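Local structure of PKS (Streptomyces albus, 4OQJ) at residues A[651-656]-A[661-666]; A[571-576]-A[605-610]; A[670-673]-A[679-682]. The protein probably catalyses ketosynthase-type condensation of carrier-protein-bound acyl chains in the biosynthesis of the antibiotic polyketide oxazolomycin. One frame throughout, in Å; residues are numbered along the deposited sequence.

Interaction 1: residues A[651-656]-A[661-666]; sequences LLPAAS and TAFLLG
The carbonyl oxygen of Leu651 lies 3.5 Å from CE2 of Phe663, oblique to the ring; no hydrogen bond crosses this contact. This is a strand-to-helix connection: the loop that leaves strand 648-650 runs past the side of helix 660-673, the helix it leads into, and the Phe663 ring bridges the two. Phe663 CG stands anti to its own backbone N (chi1 166°), which carries the ring out from the helix to the loop. There Pro653 crosses it at about a right angle and lays its CG over one face, a CH-pi contact with CG 3.9 Å from the ring centroid and 14° off the normal. The methylene sits toward the rim, 3.8 Å from Phe663 CG. Farther along the ring, CE1 meets Pro653 CA at 3.6 Å and CZ meets the carbonyl carbon of Leu652 at the same distance. The ring thus touches loop backbone as well as the pyrrolidine. Leu651 and Leu652 direct their CB atoms away from the helix, and their side chains pack on helix 594-610 instead, both touching Gln601. His559 of helix 557-566 adds a second aromatic group: its ring meets that of Phe663 at about 90°, and its side chain also touches Pro653. Within the helix, Leu665 N donates to Thr661 O at 2.9 Å.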
ATOM      1  N   LEU A 651      17.752 -18.145 -49.458  1.00 27.39           N
ATOM      2  CA  LEU A 651      18.013 -16.722 -49.263  1.00 25.83           C
ATOM      3  C   LEU A 651      17.655 -15.889 -50.500  1.00 28.51           C
ATOM      4  O   LEU A 651      17.744 -14.657 -50.478  1.00 29.63           O
ATOM      5  CB  LEU A 651      19.481 -16.516 -48.897  1.00 24.47           C
ATOM      6  CG  LEU A 651      19.859 -17.010 -47.494  1.00 24.07           C
ATOM      7  CD1 LEU A 651      21.364 -17.084 -47.340  1.00 24.71           C
ATOM      8  CD2 LEU A 651      19.263 -16.104 -46.427  1.00 23.31           C
ATOM      9  N   LEU A 652      17.238 -16.572 -51.564  1.00 33.30           N
ATOM     10  CA  LEU A 652      16.824 -15.925 -52.808  1.00 38.71           C
ATOM     11  C   LEU A 652      15.380 -16.242 -53.153  1.00 39.85           C
ATOM     12  O   LEU A 652      14.937 -17.372 -52.959  1.00 37.82           O
ATOM     13  CB  LEU A 652      17.695 -16.378 -53.967  1.00 38.94           C
ATOM     14  CG  LEU A 652      19.082 -15.780 -54.104  1.00 44.28           C
ATOM     15  CD1 LEU A 652      19.660 -16.228 -55.416  1.00 42.27           C
ATOM     16  CD2 LEU A 652      19.065 -14.264 -54.011  1.00 50.72           C
ATOM     17  N   PRO A 653      14.645 -15.257 -53.696  1.00 37.09           N
ATOM     18  CA  PRO A 653      13.285 -15.578 -54.133  1.00 37.46           C
ATOM     19  C   PRO A 653      13.306 -16.597 -55.267  1.00 38.16           C
ATOM     20  O   PRO A 653      14.235 -16.595 -56.088  1.00 37.68           O
ATOM     21  CB  PRO A 653      12.732 -14.230 -54.620  1.00 41.47           C
ATOM     22  CG  PRO A 653      13.695 -13.196 -54.134  1.00 41.83           C
ATOM     23  CD  PRO A 653      15.013 -13.873 -54.038  1.00 38.92           C
ATOM     24  N   ALA A 654      12.307 -17.470 -55.304  1.00 39.82           N
ATOM     25  CA  ALA A 654      12.136 -18.361 -56.444  1.00 42.60           C
ATOM     26  C   ALA A 654      11.679 -17.535 -57.639  1.00 37.61           C
ATOM     27  O   ALA A 654      11.143 -16.436 -57.470  1.00 34.36           O
ATOM     28  CB  ALA A 654      11.131 -19.458 -56.128  1.00 46.81           C
ATOM     29  N   ALA A 655      11.888 -18.051 -58.845  1.00 41.57           N
ATOM     30  CA  ALA A 655      11.420 -17.354 -60.034  1.00 49.60           C
ATOM     31  C   ALA A 655       9.927 -17.071 -59.893  1.00 51.10           C
ATOM     32  O   ALA A 655       9.182 -17.888 -59.338  1.00 50.38           O
ATOM     33  CB  ALA A 655      11.702 -18.171 -61.292  1.00 57.31           C
ATOM     34  N   SER A 656       9.513 -15.891 -60.351  1.00 50.81           N
ATOM     35  CA  SER A 656       8.112 -15.483 -60.330  1.00 58.63           C
ATOM     36  C   SER A 656       7.505 -15.489 -58.923  1.00 63.05           C
ATOM     37  O   SER A 656       6.286 -15.578 -58.774  1.00 75.09           O
ATOM     38  CB  SER A 656       7.292 -16.387 -61.255  1.00 67.47           C
ATOM     39  OG  SER A 656       7.808 -16.352 -62.582  1.00 68.43           O
ATOM     40  N   THR A 661      11.110  -6.282 -50.232  1.00 22.07           N
ATOM     41  CA  THR A 661      10.790  -6.345 -48.814  1.00 23.03           C
ATOM     42  C   THR A 661       9.781  -7.452 -48.527  1.00 22.07           C
ATOM     43  O   THR A 661       9.865  -8.120 -47.500  1.00 23.00           O
ATOM     44  CB  THR A 661      10.244  -4.990 -48.314  1.00 29.00           C
ATOM     45  OG1 THR A 661      11.269  -3.998 -48.427  1.00 27.86           O
ATOM     46  CG2 THR A 661       9.807  -5.078 -46.864  1.00 34.11           C
ATOM     47  N   ALA A 662       8.843  -7.662 -49.445  1.00 21.65           N
ATOM     48  CA  ALA A 662       7.855  -8.729 -49.293  1.00 24.27           C
ATOM     49  C   ALA A 662       8.540 -10.085 -49.138  1.00 25.62           C
ATOM     50  O   ALA A 662       8.111 -10.920 -48.344  1.00 24.06           O
ATOM     51  CB  ALA A 662       6.926  -8.749 -50.471  1.00 26.98           C
ATOM     52  N   PHE A 663       9.609 -10.308 -49.894  1.00 22.69           N
ATOM     53  CA  PHE A 663      10.321 -11.571 -49.786  1.00 22.25           C
ATOM     54  C   PHE A 663      11.051 -11.679 -48.458  1.00 21.26           C
ATOM     55  O   PHE A 663      10.994 -12.707 -47.783  1.00 22.37           O
ATOM     56  CB  PHE A 663      11.333 -11.748 -50.911  1.00 25.59           C
ATOM     57  CG  PHE A 663      12.294 -12.865 -50.649  1.00 25.02           C
ATOM     58  CD1 PHE A 663      11.903 -14.180 -50.835  1.00 24.78           C
ATOM     59  CD2 PHE A 663      13.565 -12.609 -50.160  1.00 24.25           C
ATOM     60  CE1 PHE A 663      12.778 -15.225 -50.569  1.00 28.99           C
ATOM     61  CE2 PHE A 663      14.450 -13.649 -49.898  1.00 25.40           C
ATOM     62  CZ  PHE A 663      14.049 -14.960 -50.103  1.00 28.35           C
ATOM     63  N   LEU A 664      11.757 -10.616 -48.098  1.00 21.50           N
ATOM     64  CA  LEU A 664      12.530 -10.593 -46.868  1.00 19.95           C
ATOM     65  C   LEU A 664      11.647 -10.807 -45.642  1.00 22.70           C
ATOM     66  O   LEU A 664      12.010 -11.536 -44.730  1.00 21.98           O
ATOM     67  CB  LEU A 664      13.270  -9.272 -46.741  1.00 20.01           C
ATOM     68  CG  LEU A 664      14.179  -9.130 -45.524  1.00 23.56           C
ATOM     69  CD1 LEU A 664      15.151 -10.298 -45.438  1.00 24.33           C
ATOM     70  CD2 LEU A 664      14.938  -7.832 -45.616  1.00 28.45           C
ATOM     71  N   LEU A 665      10.477 -10.178 -45.625  1.00 20.59           N
ATOM     72  CA  LEU A 665       9.558 -10.327 -44.493  1.00 20.32           C
ATOM     73  C   LEU A 665       9.000 -11.753 -44.405  1.00 19.76           C
ATOM     74  O   LEU A 665       8.813 -12.287 -43.326  1.00 21.38           O
ATOM     75  CB  LEU A 665       8.411  -9.319 -44.602  1.00 20.23           C
ATOM     76  CG  LEU A 665       8.752  -7.836 -44.439  1.00 24.46           C
ATOM     77  CD1 LEU A 665       7.515  -6.986 -44.706  1.00 27.87           C
ATOM     78  CD2 LEU A 665       9.307  -7.551 -43.064  1.00 23.29           C
ATOM     79  N   GLY A 666       8.737 -12.364 -45.555  1.00 21.38           N
ATOM     80  CA  GLY A 666       8.293 -13.747 -45.606  1.00 23.57           C
ATOM     81  C   GLY A 666       9.348 -14.709 -45.097  1.00 22.89           C
ATOM     82  O   GLY A 666       9.031 -15.728 -44.472  1.00 22.26           O
TER

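Interaction 2: residues A[571-576]-A[605-610]; sequences REHFDR and ARALAG
Helices 568-581 and 594-610 approach most closely, within 571-576 and 605-610, at His573 and Arg606, whose CA atoms are 6.6 Å apart. Both residues direct CB toward the opposing helix. His573 CG is anti to the carbonyl carbon (chi1 -62°), which helps turn a ring face to the root of the arginine: Arg606 CB sits over that face in a CH-pi contact, 3.6 Å from the ring centroid of His573 and 16° off the normal. Its nearest ring atom is His573 CG, at 3.5 Å from Arg606 CB. The next residue along the helix also takes part, with Ala607 N 3.8 Å from His573 CD2, approaching obliquely. Beyond CB the arginine turns off, bent at chi2 and chi3, and the guanidinium plane ends 73° from that of the ring. CB alone of the side chain touches the histidine; Arg606 also packs on Ile636. Across the opposite face of the imidazole lies the carboxylate carbon of Glu572, whose OE2 makes a long salt bridge of 3.8 Å to Arg576 NE. Phe574 packs on Ala599, Val600 and Ala603, earlier in helix 594-610. With Arg606 NE 5.1 Å from His573 ND1 and a carboxylate over the other face, the two charges would probably pull the histidine's ionisation in opposite directions; the contact itself is probably mainly dispersive, since the charged atoms of Arg606 and His573 do not touch.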
ATOM      1  N   ARG A 571      21.144  -2.697 -47.245  1.00 30.69           N
ATOM      2  CA  ARG A 571      21.998  -1.739 -47.940  1.00 30.53           C
ATOM      3  C   ARG A 571      23.365  -1.659 -47.272  1.00 29.09           C
ATOM      4  O   ARG A 571      24.393  -1.685 -47.952  1.00 31.63           O
ATOM      5  CB  ARG A 571      21.315  -0.363 -47.971  1.00 32.41           C
ATOM      6  CG  ARG A 571      21.896   0.605 -48.965  1.00 35.51           C
ATOM      7  CD  ARG A 571      20.977   1.796 -49.225  1.00 40.10           C
ATOM      8  NE  ARG A 571      20.483   2.424 -47.997  1.00 41.43           N
ATOM      9  CZ  ARG A 571      19.212   2.433 -47.588  1.00 35.03           C
ATOM     10  NH1 ARG A 571      18.896   3.053 -46.465  1.00 33.57           N
ATOM     11  NH2 ARG A 571      18.246   1.846 -48.293  1.00 33.37           N
ATOM     12  N   GLU A 572      23.373  -1.597 -45.939  1.00 30.82           N
ATOM     13  CA  GLU A 572      24.622  -1.573 -45.174  1.00 33.55           C
ATOM     14  C   GLU A 572      25.516  -2.763 -45.510  1.00 33.35           C
ATOM     15  O   GLU A 572      26.661  -2.591 -45.923  1.00 35.52           O
ATOM     16  CB  GLU A 572      24.347  -1.561 -43.664  1.00 35.78           C
ATOM     17  CG  GLU A 572      25.624  -1.651 -42.808  1.00 43.11           C
ATOM     18  CD  GLU A 572      25.362  -1.925 -41.334  1.00 50.77           C
ATOM     19  OE1 GLU A 572      24.215  -1.730 -40.869  1.00 48.65           O
ATOM     20  OE2 GLU A 572      26.316  -2.346 -40.640  1.00 56.10           O
ATOM     21  N   HIS A 573      25.002  -3.970 -45.314  1.00 30.25           N
ATOM     22  CA  HIS A 573      25.814  -5.173 -45.508  1.00 29.98           C
ATOM     23  C   HIS A 573      26.143  -5.442 -46.972  1.00 25.43           C
ATOM     24  O   HIS A 573      27.172  -6.049 -47.282  1.00 28.41           O
ATOM     25  CB  HIS A 573      25.105  -6.376 -44.902  1.00 31.87           C
ATOM     26  CG  HIS A 573      24.898  -6.252 -43.426  1.00 32.22           C
ATOM     27  ND1 HIS A 573      25.944  -6.274 -42.531  1.00 37.03           N
ATOM     28  CD2 HIS A 573      23.775  -6.071 -42.693  1.00 29.88           C
ATOM     29  CE1 HIS A 573      25.471  -6.123 -41.303  1.00 36.23           C
ATOM     30  NE2 HIS A 573      24.159  -5.997 -41.375  1.00 30.41           N
ATOM     31  N   PHE A 574      25.280  -5.006 -47.879  1.00 25.51           N
ATOM     32  CA  PHE A 574      25.572  -5.180 -49.298  1.00 25.70           C
ATOM     33  C   PHE A 574      26.748  -4.288 -49.697  1.00 24.78           C
ATOM     34  O   PHE A 574      27.639  -4.719 -50.425  1.00 24.40           O
ATOM     35  CB  PHE A 574      24.342  -4.870 -50.160  1.00 22.95           C
ATOM     36  CG  PHE A 574      24.488  -5.293 -51.599  1.00 24.39           C
ATOM     37  CD1 PHE A 574      25.074  -4.455 -52.524  1.00 26.51           C
ATOM     38  CD2 PHE A 574      24.043  -6.537 -52.018  1.00 24.70           C
ATOM     39  CE1 PHE A 574      25.214  -4.849 -53.843  1.00 28.59           C
ATOM     40  CE2 PHE A 574      24.176  -6.934 -53.318  1.00 24.51           C
ATOM     41  CZ  PHE A 574      24.763  -6.090 -54.240  1.00 28.09           C
ATOM     42  N   ASP A 575      26.736  -3.040 -49.233  1.00 27.84           N
ATOM     43  CA  ASP A 575      27.831  -2.114 -49.505  1.00 30.40           C
ATOM     44  C   ASP A 575      29.148  -2.698 -49.014  1.00 30.80           C
ATOM     45  O   ASP A 575      30.146  -2.710 -49.735  1.00 30.17           O
ATOM     46  CB  ASP A 575      27.584  -0.757 -48.840  1.00 30.01           C
ATOM     47  CG  ASP A 575      26.619   0.119 -49.621  1.00 29.62           C
ATOM     48  OD1 ASP A 575      26.321  -0.198 -50.795  1.00 31.19           O
ATOM     49  OD2 ASP A 575      26.168   1.145 -49.060  1.00 30.36           O
ATOM     50  N   ARG A 576      29.142  -3.204 -47.788  1.00 34.91           N
ATOM     51  CA  ARG A 576      30.362  -3.737 -47.200  1.00 41.33           C
ATOM     52  C   ARG A 576      30.797  -5.025 -47.893  1.00 40.60           C
ATOM     53  O   ARG A 576      31.990  -5.272 -48.055  1.00 39.35           O
ATOM     54  CB  ARG A 576      30.167  -3.956 -45.700  1.00 43.84           C
ATOM     55  CG  ARG A 576      29.889  -2.647 -44.953  1.00 54.01           C
ATOM     56  CD  ARG A 576      29.845  -2.815 -43.437  1.00 63.77           C
ATOM     57  NE  ARG A 576      29.397  -1.585 -42.780  1.00 72.49           N
ATOM     58  CZ  ARG A 576      30.180  -0.541 -42.505  1.00 76.39           C
ATOM     59  NH1 ARG A 576      31.475  -0.555 -42.822  1.00 69.90           N
ATOM     60  NH2 ARG A 576      29.664   0.527 -41.904  1.00 80.33           N
ATOM     61  N   ALA A 605      21.593 -12.591 -45.326  1.00 21.68           N
ATOM     62  CA  ALA A 605      21.971 -13.375 -44.149  1.00 21.99           C
ATOM     63  C   ALA A 605      22.482 -12.491 -43.014  1.00 22.18           C
ATOM     64  O   ALA A 605      22.114 -12.691 -41.857  1.00 23.77           O
ATOM     65  CB  ALA A 605      23.019 -14.415 -44.509  1.00 21.90           C
ATOM     66  N   ARG A 606      23.321 -11.514 -43.335  1.00 21.83           N
ATOM     67  CA  ARG A 606      23.827 -10.605 -42.310  1.00 23.75           C
ATOM     68  C   ARG A 606      22.709  -9.722 -41.734  1.00 21.62           C
ATOM     69  O   ARG A 606      22.719  -9.394 -40.549  1.00 19.20           O
ATOM     70  CB  ARG A 606      24.946  -9.728 -42.871  1.00 24.48           C
ATOM     71  CG  ARG A 606      26.189 -10.484 -43.344  1.00 30.00           C
ATOM     72  CD  ARG A 606      26.652 -11.549 -42.357  1.00 36.04           C
ATOM     73  NE  ARG A 606      27.073 -10.982 -41.077  1.00 45.73           N
ATOM     74  CZ  ARG A 606      26.978 -11.603 -39.902  1.00 52.10           C
ATOM     75  NH1 ARG A 606      26.449 -12.821 -39.805  1.00 51.49           N
ATOM     76  NH2 ARG A 606      27.404 -10.992 -38.808  1.00 55.71           N
ATOM     77  N   ALA A 607      21.743  -9.337 -42.559  1.00 19.57           N
ATOM     78  CA  ALA A 607      20.647  -8.516 -42.063  1.00 19.27           C
ATOM     79  C   ALA A 607      19.814  -9.344 -41.083  1.00 19.21           C
ATOM     80  O   ALA A 607      19.411  -8.849 -40.035  1.00 20.03           O
ATOM     81  CB  ALA A 607      19.792  -7.998 -43.207  1.00 19.27           C
ATOM     82  N   LEU A 608      19.583 -10.610 -41.414  1.00 18.09           N
ATOM     83  CA  LEU A 608      18.853 -11.502 -40.524  1.00 20.51           C
ATOM     84  C   LEU A 608      19.586 -11.639 -39.204  1.00 20.81           C
ATOM     85  O   LEU A 608      18.957 -11.643 -38.147  1.00 18.55           O
ATOM     86  CB  LEU A 608      18.668 -12.886 -41.141  1.00 19.15           C
ATOM     87  CG  LEU A 608      17.746 -12.994 -42.358  1.00 18.38           C
ATOM     88  CD1 LEU A 608      17.869 -14.389 -42.954  1.00 19.35           C
ATOM     89  CD2 LEU A 608      16.302 -12.690 -41.986  1.00 19.46           C
ATOM     90  N   ALA A 609      20.915 -11.768 -39.275  1.00 20.65           N
ATOM     91  CA  ALA A 609      21.736 -11.943 -38.076  1.00 22.72           C
ATOM     92  C   ALA A 609      21.620 -10.720 -37.179  1.00 22.27           C
ATOM     93  O   ALA A 609      21.435 -10.847 -35.964  1.00 22.07           O
ATOM     94  CB  ALA A 609      23.187 -12.196 -38.442  1.00 25.38           C
ATOM     95  N   GLY A 610      21.713  -9.541 -37.793  1.00 21.44           N
ATOM     96  CA  GLY A 610      21.536  -8.279 -37.088  1.00 26.59           C
ATOM     97  C   GLY A 610      20.170  -8.136 -36.426  1.00 28.16           C
ATOM     98  O   GLY A 610      20.006  -7.365 -35.478  1.00 25.08           O
TER

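Interaction 3: residues A[670-673]-A[679-682]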
ATOM      1  N   ARG A 670       9.000 -17.103 -41.926  1.00 22.20           N
ATOM      2  CA  ARG A 670       9.198 -18.547 -42.008  1.00 22.50           C
ATOM      3  C   ARG A 670      10.151 -19.004 -40.907  1.00 22.44           C
ATOM      4  O   ARG A 670       9.889 -19.994 -40.225  1.00 27.68           O
ATOM      5  CB  ARG A 670       9.737 -18.955 -43.390  1.00 30.45           C
ATOM      6  CG  ARG A 670       9.121 -20.223 -43.970  1.00 47.61           C
ATOM      7  CD  ARG A 670       9.551 -21.459 -43.199  1.00 55.82           C
ATOM      8  N   LEU A 671      11.251 -18.280 -40.718  1.00 20.31           N
ATOM      9  CA  LEU A 671      12.221 -18.642 -39.691  1.00 18.31           C
ATOM     10  C   LEU A 671      11.606 -18.508 -38.292  1.00 21.15           C
ATOM     11  O   LEU A 671      11.734 -19.400 -37.445  1.00 19.76           O
ATOM     12  CB  LEU A 671      13.471 -17.769 -39.807  1.00 18.62           C
ATOM     13  CG  LEU A 671      14.292 -17.936 -41.095  1.00 24.59           C
ATOM     14  CD1 LEU A 671      15.374 -16.876 -41.187  1.00 23.29           C
ATOM     15  CD2 LEU A 671      14.901 -19.321 -41.177  1.00 28.70           C
ATOM     16  N   TRP A 672      10.938 -17.384 -38.050  1.00 20.18           N
ATOM     17  CA  TRP A 672      10.439 -17.083 -36.717  1.00 19.69           C
ATOM     18  C   TRP A 672       9.366 -18.094 -36.329  1.00 18.11           C
ATOM     19  O   TRP A 672       9.395 -18.595 -35.217  1.00 18.73           O
ATOM     20  CB  TRP A 672       9.896 -15.652 -36.635  1.00 18.63           C
ATOM     21  CG  TRP A 672       9.286 -15.336 -35.282  1.00 16.04           C
ATOM     22  CD1 TRP A 672       9.944 -14.934 -34.152  1.00 18.17           C
ATOM     23  CD2 TRP A 672       7.901 -15.410 -34.933  1.00 16.71           C
ATOM     24  NE1 TRP A 672       9.050 -14.750 -33.126  1.00 17.27           N
ATOM     25  CE2 TRP A 672       7.783 -15.038 -33.582  1.00 16.40           C
ATOM     26  CE3 TRP A 672       6.740 -15.752 -35.636  1.00 18.77           C
ATOM     27  CZ2 TRP A 672       6.561 -15.009 -32.912  1.00 17.49           C
ATOM     28  CZ3 TRP A 672       5.521 -15.723 -34.964  1.00 20.10           C
ATOM     29  CH2 TRP A 672       5.447 -15.349 -33.619  1.00 19.44           C
ATOM     30  N   THR A 673       8.441 -18.416 -37.235  1.00 18.76           N
ATOM     31  CA  THR A 673       7.377 -19.371 -36.889  1.00 21.49           C
ATOM     32  C   THR A 673       7.986 -20.729 -36.563  1.00 23.43           C
ATOM     33  O   THR A 673       7.450 -21.485 -35.753  1.00 24.92           O
ATOM     34  CB  THR A 673       6.318 -19.552 -38.003  1.00 24.72           C
ATOM     35  OG1 THR A 673       6.943 -19.989 -39.218  1.00 26.52           O
ATOM     36  CG2 THR A 673       5.526 -18.261 -38.239  1.00 22.30           C
ATOM     37  N   ASP A 679      14.990 -10.371 -32.657  1.00 17.69           N
ATOM     38  CA  ASP A 679      14.936  -9.288 -31.706  1.00 17.70           C
ATOM     39  C   ASP A 679      14.059  -8.214 -32.312  1.00 17.14           C
ATOM     40  O   ASP A 679      14.517  -7.397 -33.103  1.00 17.75           O
ATOM     41  CB  ASP A 679      16.328  -8.753 -31.382  1.00 23.77           C
ATOM     42  CG  ASP A 679      16.304  -7.742 -30.249  1.00 31.00           C
ATOM     43  OD1 ASP A 679      15.246  -7.101 -30.037  1.00 28.34           O
ATOM     44  OD2 ASP A 679      17.339  -7.591 -29.569  1.00 32.07           O
ATOM     45  N   TRP A 680      12.789  -8.224 -31.934  1.00 17.20           N
ATOM     46  CA  TRP A 680      11.818  -7.334 -32.555  1.00 16.69           C
ATOM     47  C   TRP A 680      12.073  -5.874 -32.203  1.00 17.36           C
ATOM     48  O   TRP A 680      11.668  -4.985 -32.944  1.00 19.83           O
ATOM     49  CB  TRP A 680      10.412  -7.744 -32.152  1.00 18.98           C
ATOM     50  CG  TRP A 680      10.034  -9.039 -32.742  1.00 19.77           C
ATOM     51  CD1 TRP A 680       9.857 -10.210 -32.081  1.00 20.26           C
ATOM     52  CD2 TRP A 680       9.794  -9.314 -34.133  1.00 21.27           C
ATOM     53  NE1 TRP A 680       9.506 -11.200 -32.967  1.00 21.35           N
ATOM     54  CE2 TRP A 680       9.466 -10.677 -34.236  1.00 22.44           C
ATOM     55  CE3 TRP A 680       9.827  -8.538 -35.300  1.00 23.38           C
ATOM     56  CZ2 TRP A 680       9.179 -11.291 -35.460  1.00 22.98           C
ATOM     57  CZ3 TRP A 680       9.534  -9.146 -36.517  1.00 22.24           C
ATOM     58  CH2 TRP A 680       9.219 -10.509 -36.585  1.00 21.47           C
ATOM     59  N   THR A 681      12.761  -5.624 -31.091  1.00 21.19           N
ATOM     60  CA  THR A 681      13.129  -4.259 -30.739  1.00 22.33           C
ATOM     61  C   THR A 681      14.118  -3.714 -31.747  1.00 24.62           C
ATOM     62  O   THR A 681      13.957  -2.594 -32.252  1.00 29.85           O
ATOM     63  CB  THR A 681      13.720  -4.166 -29.320  1.00 25.26           C
ATOM     64  OG1 THR A 681      12.707  -4.520 -28.382  1.00 23.04           O
ATOM     65  CG2 THR A 681      14.188  -2.748 -29.016  1.00 27.96           C
ATOM     66  N   VAL A 682      15.132  -4.508 -32.071  1.00 24.01           N
ATOM     67  CA  VAL A 682      16.089  -4.088 -33.090  1.00 24.65           C
ATOM     68  C   VAL A 682      15.400  -3.998 -34.452  1.00 21.86           C
ATOM     69  O   VAL A 682      15.652  -3.083 -35.238  1.00 22.44           O
ATOM     70  CB  VAL A 682      17.291  -5.052 -33.184  1.00 31.69           C
ATOM     71  CG1 VAL A 682      18.245  -4.604 -34.291  1.00 30.76           C
ATOM     72  CG2 VAL A 682      18.026  -5.109 -31.855  1.00 40.45           C
TER
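Trp672 and Trp680 meet as an offset edge-to-face pair: Trp680 turns its edge to a face of Trp672, the two planes are inclined at 73°, and the centroids of the five-membered rings lie 5.2 Å apart. The touching edge runs from NE1 to CZ2. CZ2 of Trp680 stands above the Trp672 plane toward the rim, 3.9 Å from Trp672 CD1. Trp672 NE1 in turn lies at the edge of the Trp680 ring, in its plane. Trp672 NE1 and Trp680 NE1 are 3.6 Å apart; both are N-H donors, and they form no hydrogen bond with each other. Trp672 CG is anti to the backbone N (chi1 176°), which carries the indole out toward Trp680, and the two indoles are held by separate helices. These are the end of helix 660-673 and the start of helix 680-684, joined by a short loop and packed on the strand 465-471 of an alpha/beta region consistent with the linker that follows ketosynthase domains. Both indoles touch Val468 of that strand. Trp672 also receives a cation-pi contact from Arg513, whose NH1 bonds to the Trp672 O. Trp680 meets Phe683 edge-to-face. Ahead of Trp680, Asp679 is the N-cap: its OD1 accepts from Val682 N at 3.3 Å, met from above the carboxylate plane, and weakly from Thr681 N at 3.1 Å.

The three contacts lie about 16 Å from one another, centre to centre, and none touches another chain of the assembly. Interactions 1 and 3 share helix 660-673, the first near its beginning and the second at its end; interaction 2 joins two other helices, and helix 594-610 ties it to both. Leu608 there packs on Leu651 of interaction 1 and Leu671 of interaction 3, and the Gly610 O lies against Val682. Interaction 3 is a buried contact and purely aromatic across its segments, whereas 1 and 2 are partly buried CH-pi contacts. Proline and loop backbone meet a phenyl ring in one; in the other, near charged groups, an arginine methylene meets imidazole.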